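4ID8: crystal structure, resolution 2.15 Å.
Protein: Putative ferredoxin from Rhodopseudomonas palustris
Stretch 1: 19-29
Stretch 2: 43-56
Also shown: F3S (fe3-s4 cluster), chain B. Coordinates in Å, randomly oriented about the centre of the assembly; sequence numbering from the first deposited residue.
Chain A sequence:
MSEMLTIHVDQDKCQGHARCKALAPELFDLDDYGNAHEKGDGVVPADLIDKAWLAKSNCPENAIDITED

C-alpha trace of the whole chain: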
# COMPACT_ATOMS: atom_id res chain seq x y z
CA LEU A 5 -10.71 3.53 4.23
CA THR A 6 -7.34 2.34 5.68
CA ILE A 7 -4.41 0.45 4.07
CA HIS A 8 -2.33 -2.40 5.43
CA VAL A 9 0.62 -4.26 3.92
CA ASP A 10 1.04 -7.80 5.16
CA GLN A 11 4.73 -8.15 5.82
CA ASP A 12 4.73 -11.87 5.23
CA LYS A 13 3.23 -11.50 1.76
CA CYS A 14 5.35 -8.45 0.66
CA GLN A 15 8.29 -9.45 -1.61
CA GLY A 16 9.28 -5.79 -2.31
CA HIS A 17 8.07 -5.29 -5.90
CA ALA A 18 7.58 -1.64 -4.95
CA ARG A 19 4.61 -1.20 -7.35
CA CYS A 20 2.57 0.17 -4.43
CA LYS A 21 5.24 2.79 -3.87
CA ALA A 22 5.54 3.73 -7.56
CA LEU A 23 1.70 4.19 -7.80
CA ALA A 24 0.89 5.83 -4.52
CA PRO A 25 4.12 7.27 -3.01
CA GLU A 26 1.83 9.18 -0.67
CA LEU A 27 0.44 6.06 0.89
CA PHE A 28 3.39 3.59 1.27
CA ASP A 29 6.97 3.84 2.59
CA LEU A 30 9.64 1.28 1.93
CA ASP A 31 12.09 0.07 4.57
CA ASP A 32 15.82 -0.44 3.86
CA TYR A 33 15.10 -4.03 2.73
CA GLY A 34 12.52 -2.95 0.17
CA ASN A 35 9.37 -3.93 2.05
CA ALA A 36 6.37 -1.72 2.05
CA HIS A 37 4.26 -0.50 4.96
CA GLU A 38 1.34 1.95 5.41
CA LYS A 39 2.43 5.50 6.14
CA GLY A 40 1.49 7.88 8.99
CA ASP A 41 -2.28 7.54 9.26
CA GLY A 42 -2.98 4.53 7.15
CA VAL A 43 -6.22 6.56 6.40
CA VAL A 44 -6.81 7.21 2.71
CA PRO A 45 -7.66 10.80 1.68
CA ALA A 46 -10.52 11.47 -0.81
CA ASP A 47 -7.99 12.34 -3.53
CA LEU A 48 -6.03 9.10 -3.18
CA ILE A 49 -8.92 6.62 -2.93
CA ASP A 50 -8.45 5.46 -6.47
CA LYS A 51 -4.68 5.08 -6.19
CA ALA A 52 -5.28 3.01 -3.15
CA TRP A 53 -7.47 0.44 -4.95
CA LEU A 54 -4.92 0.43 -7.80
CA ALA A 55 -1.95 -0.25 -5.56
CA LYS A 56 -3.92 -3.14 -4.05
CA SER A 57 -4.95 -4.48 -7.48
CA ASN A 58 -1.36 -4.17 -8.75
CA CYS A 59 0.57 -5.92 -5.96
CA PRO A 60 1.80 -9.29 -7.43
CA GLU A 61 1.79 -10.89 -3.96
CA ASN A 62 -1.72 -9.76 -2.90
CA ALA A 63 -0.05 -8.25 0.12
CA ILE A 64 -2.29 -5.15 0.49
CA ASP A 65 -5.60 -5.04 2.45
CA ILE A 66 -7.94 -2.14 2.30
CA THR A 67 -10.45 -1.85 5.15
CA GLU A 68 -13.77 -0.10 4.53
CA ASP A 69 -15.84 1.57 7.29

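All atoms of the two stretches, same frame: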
# COMPACT_ATOMS: atom_id res chain seq x y z
N ARG A 19 5.61 -1.76 -6.44
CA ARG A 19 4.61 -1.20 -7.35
C ARG A 19 3.72 -0.24 -6.58
O ARG A 19 3.35 0.83 -7.11
CB ARG A 19 3.76 -2.31 -7.99
CG ARG A 19 4.57 -3.37 -8.82
CD ARG A 19 3.70 -4.20 -9.82
NE ARG A 19 3.46 -3.47 -11.08
CZ ARG A 19 4.37 -3.22 -12.04
NH1 ARG A 19 5.63 -3.64 -11.92
NH2 ARG A 19 4.02 -2.51 -13.11
N CYS A 20 3.37 -0.64 -5.35
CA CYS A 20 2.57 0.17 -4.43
C CYS A 20 3.19 1.56 -4.24
O CYS A 20 2.49 2.59 -4.25
CB CYS A 20 2.47 -0.54 -3.06
SG CYS A 20 4.07 -0.98 -2.28
N LYS A 21 4.51 1.57 -4.05
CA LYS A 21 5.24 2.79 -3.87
C LYS A 21 5.38 3.60 -5.16
O LYS A 21 5.31 4.83 -5.11
CB LYS A 21 6.59 2.50 -3.19
CG LYS A 21 7.51 3.75 -3.02
CD LYS A 21 7.24 4.47 -1.75
CE LYS A 21 7.62 5.91 -1.89
NZ LYS A 21 6.89 6.45 -0.74
N ALA A 22 5.57 2.95 -6.31
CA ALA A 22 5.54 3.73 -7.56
C ALA A 22 4.19 4.33 -7.88
O ALA A 22 4.17 5.35 -8.48
CB ALA A 22 6.03 2.92 -8.77
N LEU A 23 3.08 3.68 -7.52
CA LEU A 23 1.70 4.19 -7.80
C LEU A 23 1.15 5.21 -6.81
O LEU A 23 0.41 6.11 -7.18
CB LEU A 23 0.66 3.05 -7.91
CG LEU A 23 0.96 2.02 -9.01
CD1 LEU A 23 0.08 0.81 -8.92
CD2 LEU A 23 0.96 2.62 -10.45
N ALA A 24 1.49 5.05 -5.55
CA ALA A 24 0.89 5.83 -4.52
C ALA A 24 1.98 6.08 -3.49
O ALA A 24 1.90 5.51 -2.40
CB ALA A 24 -0.28 5.09 -3.92
N PRO A 25 2.99 6.92 -3.84
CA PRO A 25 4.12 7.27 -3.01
C PRO A 25 3.64 7.85 -1.70
O PRO A 25 4.27 7.70 -0.66
CB PRO A 25 4.86 8.36 -3.82
CG PRO A 25 4.24 8.39 -5.15
CD PRO A 25 2.99 7.65 -5.14
N GLU A 26 2.48 8.49 -1.78
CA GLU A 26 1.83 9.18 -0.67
C GLU A 26 1.30 8.22 0.36
O GLU A 26 1.09 8.60 1.49
CB GLU A 26 0.68 10.07 -1.20
CG GLU A 26 1.02 11.00 -2.40
CD GLU A 26 0.70 10.39 -3.80
OE1 GLU A 26 0.42 9.17 -3.93
OE2 GLU A 26 0.72 11.17 -4.80
N LEU A 27 1.12 6.96 0.01
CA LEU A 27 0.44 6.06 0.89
C LEU A 27 1.31 4.95 1.50
O LEU A 27 0.94 4.38 2.51
CB LEU A 27 -0.75 5.44 0.10
CG LEU A 27 -1.98 6.30 -0.22
CD1 LEU A 27 -2.90 5.56 -1.13
CD2 LEU A 27 -2.73 6.69 1.08
N PHE A 28 2.43 4.62 0.84
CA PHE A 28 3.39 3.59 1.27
C PHE A 28 4.79 4.17 1.47
O PHE A 28 5.15 5.13 0.82
CB PHE A 28 3.43 2.46 0.26
CG PHE A 28 2.04 1.91 -0.05
CD1 PHE A 28 1.53 0.83 0.65
CD2 PHE A 28 1.25 2.48 -1.05
CE1 PHE A 28 0.25 0.35 0.37
CE2 PHE A 28 -0.02 2.02 -1.30
CZ PHE A 28 -0.52 0.95 -0.60
N ASP A 29 5.51 3.65 2.46
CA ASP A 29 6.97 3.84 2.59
C ASP A 29 7.63 2.49 2.55
O ASP A 29 7.09 1.50 2.97
CB ASP A 29 7.35 4.51 3.91
CG ASP A 29 7.09 6.00 3.89
OD1 ASP A 29 7.24 6.65 2.83
OD2 ASP A 29 6.72 6.54 4.94
N VAL A 43 -4.93 6.03 6.96
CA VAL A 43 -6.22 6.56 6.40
C VAL A 43 -6.07 7.16 4.99
O VAL A 43 -5.15 7.94 4.72
CB VAL A 43 -6.86 7.70 7.29
CG1 VAL A 43 -8.00 8.35 6.56
CG2 VAL A 43 -7.39 7.18 8.51
N VAL A 44 -6.99 6.84 4.09
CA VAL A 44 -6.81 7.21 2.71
C VAL A 44 -7.62 8.47 2.42
O VAL A 44 -8.82 8.46 2.60
CB VAL A 44 -7.30 6.08 1.82
CG1 VAL A 44 -7.29 6.53 0.41
CG2 VAL A 44 -6.45 4.80 2.04
N PRO A 45 -6.95 9.58 2.02
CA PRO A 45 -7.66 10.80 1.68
C PRO A 45 -8.47 10.68 0.39
O PRO A 45 -8.14 9.86 -0.47
CB PRO A 45 -6.55 11.82 1.47
CG PRO A 45 -5.37 11.16 1.49
CD PRO A 45 -5.51 9.77 1.96
N ALA A 46 -9.53 11.51 0.29
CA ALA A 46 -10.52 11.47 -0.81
C ALA A 46 -9.81 11.45 -2.15
O ALA A 46 -10.12 10.65 -3.01
CB ALA A 46 -11.48 12.65 -0.69
N ASP A 47 -8.80 12.29 -2.30
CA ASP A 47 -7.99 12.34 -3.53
C ASP A 47 -7.05 11.17 -3.82
O ASP A 47 -6.49 11.09 -4.91
CB ASP A 47 -7.23 13.63 -3.62
CG ASP A 47 -6.13 13.73 -2.58
OD1 ASP A 47 -6.17 13.06 -1.52
OD2 ASP A 47 -5.19 14.48 -2.85
N LEU A 48 -6.90 10.22 -2.91
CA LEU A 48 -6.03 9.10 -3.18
C LEU A 48 -6.76 7.79 -3.13
O LEU A 48 -6.14 6.76 -3.04
CB LEU A 48 -4.87 9.07 -2.19
CG LEU A 48 -3.95 10.29 -2.26
CD1 LEU A 48 -2.96 10.20 -1.15
CD2 LEU A 48 -3.25 10.37 -3.60
N ILE A 49 -8.09 7.82 -3.16
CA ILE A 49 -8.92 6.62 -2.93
C ILE A 49 -8.75 5.67 -4.08
O ILE A 49 -8.64 4.46 -3.92
CB ILE A 49 -10.42 6.99 -2.62
CG1 ILE A 49 -10.56 7.32 -1.11
CG2 ILE A 49 -11.38 5.86 -2.99
CD1 ILE A 49 -11.94 7.88 -0.64
N ASP A 50 -8.68 6.24 -5.27
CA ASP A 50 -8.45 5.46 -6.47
C ASP A 50 -7.05 4.88 -6.58
O ASP A 50 -6.90 3.75 -7.06
CB ASP A 50 -8.73 6.31 -7.73
CG ASP A 50 -10.23 6.57 -7.97
OD1 ASP A 50 -11.08 5.83 -7.39
OD2 ASP A 50 -10.50 7.53 -8.75
N LYS A 51 -6.03 5.62 -6.17
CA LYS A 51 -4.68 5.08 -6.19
C LYS A 51 -4.47 3.98 -5.19
O LYS A 51 -3.63 3.13 -5.34
CB LYS A 51 -3.73 6.20 -5.87
CG LYS A 51 -3.63 7.14 -6.99
CD LYS A 51 -2.93 8.40 -6.56
CE LYS A 51 -2.93 9.47 -7.70
NZ LYS A 51 -2.93 8.79 -9.05
N ALA A 52 -5.19 4.05 -4.10
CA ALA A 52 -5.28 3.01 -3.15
C ALA A 52 -5.74 1.67 -3.76
O ALA A 52 -5.01 0.70 -3.74
CB ALA A 52 -6.22 3.46 -2.02
N TRP A 53 -6.95 1.64 -4.30
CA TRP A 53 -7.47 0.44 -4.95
C TRP A 53 -6.59 -0.08 -6.08
O TRP A 53 -6.54 -1.28 -6.33
CB TRP A 53 -8.89 0.66 -5.47
CG TRP A 53 -9.91 0.81 -4.40
CD1 TRP A 53 -10.61 1.93 -4.12
CD2 TRP A 53 -10.35 -0.19 -3.46
NE1 TRP A 53 -11.46 1.71 -3.08
CE2 TRP A 53 -11.32 0.42 -2.64
CE3 TRP A 53 -10.02 -1.53 -3.24
CZ2 TRP A 53 -11.99 -0.27 -1.59
CZ3 TRP A 53 -10.68 -2.23 -2.18
CH2 TRP A 53 -11.64 -1.58 -1.37
N LEU A 54 -5.89 0.82 -6.76
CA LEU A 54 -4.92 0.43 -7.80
C LEU A 54 -3.69 -0.25 -7.25
O LEU A 54 -3.30 -1.28 -7.78
CB LEU A 54 -4.48 1.61 -8.65
CG LEU A 54 -5.74 2.15 -9.27
CD1 LEU A 54 -5.48 3.54 -9.93
CD2 LEU A 54 -6.41 1.12 -10.23
N ALA A 55 -3.09 0.35 -6.22
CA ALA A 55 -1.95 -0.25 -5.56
C ALA A 55 -2.33 -1.66 -5.12
O ALA A 55 -1.62 -2.65 -5.41
CB ALA A 55 -1.47 0.62 -4.40
N LYS A 56 -3.49 -1.80 -4.49
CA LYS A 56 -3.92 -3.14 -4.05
C LYS A 56 -4.11 -4.08 -5.24
O LYS A 56 -3.73 -5.23 -5.15
CB LYS A 56 -5.18 -3.03 -3.22
CG LYS A 56 -5.86 -4.32 -2.83
CD LYS A 56 -7.14 -3.99 -2.09
CE LYS A 56 -8.00 -5.20 -2.00
NZ LYS A 56 -7.23 -6.35 -1.42
FE1 F3S B . 5.32 -5.30 -1.42
FE3 F3S B . 4.31 -3.21 -2.51
FE4 F3S B . 3.36 -5.50 -3.08
S1 F3S B . 6.47 -3.56 -2.15
S2 F3S B . 5.16 -6.90 -2.95
S3 F3S B . 3.29 -4.52 -1.16
S4 F3S B . 3.81 -3.93 -4.56

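The contact between residues 19-29 and 43-56 is apolar at its centre and has no hydrogen bond across it. Leu-27, buried and with its CA-to-CB bond toward the other stretch, gives up the most area of any residue here. Its CD1 lies 4.0 Å from Ala-52 CB and 3.9 Å from Leu-48 O; its CG is 4.1 Å from Leu-48 CD1. On the other branch, Leu-27 CD2 meets Pro-45 CD at 4.2 Å and Val-44 CG2 at 4.3 Å, so one leucine (m, t rotamer) spans the loop before the helix, the N-cap residue Leu-48 and the helix's first turn.

Ala-55 forms a second apolar focus. Its CB sits 3.7 Å from Phe-28 CE2, approaching the ring obliquely, and 4.1 Å from Cys-20 CA. With a methyl as its whole side chain, Ala-55 lets the backbones come close: Cys-20 CA and Ala-55 CA are 4.7 Å apart. The helices 19-23 and 49-56 run nearly antiparallel, at 158°, so the register proceeds from Cys-20 beside Ala-55 to Ala-24 beside Lys-51, where the two CB atoms are 4.1 Å apart. Cys-20 also turns its thiolate to the cluster, SG binding FE3 of F3S at 2.2 Å, so the residue that ligates FE3 also packs against the second helix.

Farther out, Leu-23 CD1 rests 4.1 Å from both Leu-54 O and Ala-55 CA, and Glu-26 CB packs 3.6 Å from Leu-48 CD1. Lys-51 contributes its aliphatic chain: its CD lies 4.1 Å from Leu-23 O and 4.3 Å from Glu-26 OE1. Away from the second stretch, Lys-21 ties its own segment together, NZ donating to Phe-28 O at 2.7 Å and Pro-25 O at 2.9 Å, with a salt bridge from NZ to Asp-29 OD1 at 3.6 Å.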